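Local coordinates for protein oligogalacturonate lyase (Vibrio parahaemolyticus RIMD 2210633, PDB 3C5M) that probably cleaves oligogalacturonides, short fragments of pectin, as a manganese-binding lyase built as a seven-bladed beta-propeller, at residues D148-P151 / E156-A159. Residues are numbered along the deposited sequence; the frame is centred on the assembly and turned at random.
Sequences DWQP and EKFA
Lys157 reaches from the helix of residues 155-163 back to the loop that leads into it, and its ammonium end settles against the side chain of Gln150. The polar part of the contact lies here: Lys157 NZ sits over the face of the amide, 3.0 Å from both Gln150 CD and Gln150 OE1. Gln150 NE2, a second donor 3.4 Å from Lys157 NZ, cannot accept from it; this amide nitrogen makes a weak hydrogen bond to Glu160 OE1 on the same helix.

The lysine chain also meets the aliphatic stem of Gln150 and the carbonyl oxygen of Pro151. With its CG anti to the carbonyl carbon (chi1 -62°), Gln150 runs out extended, and Lys157 crosses it at about a right angle, bringing NZ to 3.2 Å from Gln150 CB. Bends at chi2 and chi3 (both near -60°) bring Lys157 CE to 3.5 Å from Pro151 O as the chain crosses to Gln150. Pro151 contributes this backbone carbonyl, while its CB points away from the helix.

Trp149, on the same loop, forms a cation-pi contact with Lys125. Loop and helix are an insertion between strands 138-145 and 168-174, neighbours in one four-stranded sheet. A long flexible lysine suits this surface site, far from the manganese: its methylenes lie beside the Pro151 carbonyl and its charged tip over an amide, a small contact that implies a modest join between loop and helix.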
loop_
_atom_site.group_PDB
_atom_site.type_symbol
_atom_site.label_atom_id
_atom_site.label_comp_id
_atom_site.label_asym_id
_atom_site.label_seq_id
_atom_site.Cartn_x
_atom_site.Cartn_y
_atom_site.Cartn_z
ATOM N N ASP A 148 17.922 5.482 18.518
ATOM C CA ASP A 148 17.315 4.169 18.698
ATOM C C ASP A 148 17.228 3.360 17.409
ATOM O O ASP A 148 16.891 2.178 17.438
ATOM C CB ASP A 148 15.903 4.318 19.273
ATOM C CG ASP A 148 15.897 4.867 20.691
ATOM O OD1 ASP A 148 16.871 5.552 21.082
ATOM O OD2 ASP A 148 14.899 4.623 21.407
ATOM N N TRP A 149 17.532 3.989 16.280
ATOM C CA TRP A 149 17.440 3.313 14.996
ATOM C C TRP A 149 18.504 2.246 14.791
ATOM O O TRP A 149 19.654 2.420 15.180
ATOM C CB TRP A 149 17.524 4.332 13.861
ATOM C CG TRP A 149 17.152 3.744 12.530
ATOM C CD1 TRP A 149 15.892 3.445 12.089
ATOM C CD2 TRP A 149 18.048 3.324 11.492
ATOM N NE1 TRP A 149 15.948 2.862 10.843
ATOM C CE2 TRP A 149 17.259 2.775 10.454
ATOM C CE3 TRP A 149 19.442 3.354 11.338
ATOM C CZ2 TRP A 149 17.819 2.262 9.279
ATOM C CZ3 TRP A 149 19.997 2.843 10.169
ATOM C CH2 TRP A 149 19.186 2.304 9.158
ATOM N N GLN A 150 18.108 1.139 14.175
ATOM C CA GLN A 150 19.021 0.039 13.885
ATOM C C GLN A 150 18.680 -0.534 12.515
ATOM O O GLN A 150 17.517 -0.777 12.202
ATOM C CB GLN A 150 18.898 -1.069 14.930
ATOM C CG GLN A 150 19.244 -0.661 16.350
ATOM C CD GLN A 150 19.282 -1.852 17.299
ATOM O OE1 GLN A 150 18.305 -2.596 17.427
ATOM N NE2 GLN A 150 20.413 -2.036 17.972
ATOM N N PRO A 151 19.697 -0.764 11.679
ATOM C CA PRO A 151 19.476 -1.311 10.339
ATOM C C PRO A 151 18.953 -2.744 10.381
ATOM O O PRO A 151 19.670 -3.663 10.769
ATOM C CB PRO A 151 20.858 -1.212 9.702
ATOM C CG PRO A 151 21.767 -1.449 10.872
ATOM C CD PRO A 151 21.135 -0.587 11.945
ATOM N N GLU A 156 17.134 -11.874 12.469
ATOM C CA GLU A 156 17.787 -11.849 13.772
ATOM C C GLU A 156 17.811 -10.399 14.264
ATOM O O GLU A 156 17.671 -10.135 15.455
ATOM C CB GLU A 156 19.226 -12.381 13.668
ATOM C CG GLU A 156 19.374 -13.902 13.464
ATOM C CD GLU A 156 19.025 -14.380 12.053
ATOM O OE1 GLU A 156 17.835 -14.313 11.675
ATOM O OE2 GLU A 156 19.942 -14.822 11.321
ATOM N N LYS A 157 17.990 -9.465 13.335
ATOM C CA LYS A 157 18.021 -8.043 13.660
ATOM C C LYS A 157 16.613 -7.477 13.806
ATOM O O LYS A 157 16.415 -6.424 14.419
ATOM C CB LYS A 157 18.777 -7.263 12.577
ATOM C CG LYS A 157 20.256 -7.044 12.870
ATOM C CD LYS A 157 20.448 -6.223 14.149
ATOM C CE LYS A 157 19.807 -4.838 14.039
ATOM N NZ LYS A 157 19.734 -4.136 15.355
ATOM N N PHE A 158 15.638 -8.179 13.235
ATOM C CA PHE A 158 14.244 -7.750 13.304
ATOM C C PHE A 158 13.729 -7.850 14.733
ATOM O O PHE A 158 13.347 -6.846 15.331
ATOM C CB PHE A 158 13.375 -8.619 12.404
ATOM C CG PHE A 158 11.933 -8.238 12.420
ATOM C CD1 PHE A 158 11.507 -7.065 11.804
ATOM C CD2 PHE A 158 10.992 -9.056 13.043
ATOM C CE1 PHE A 158 10.160 -6.707 11.804
ATOM C CE2 PHE A 158 9.641 -8.711 13.052
ATOM C CZ PHE A 158 9.223 -7.534 12.429
ATOM N N ALA A 159 13.720 -9.067 15.272
ATOM C CA ALA A 159 13.259 -9.294 16.634
ATOM C C ALA A 159 14.127 -8.493 17.596
ATOM O O ALA A 159 13.633 -7.942 18.576
ATOM C CB ALA A 159 13.318 -10.770 16.970
#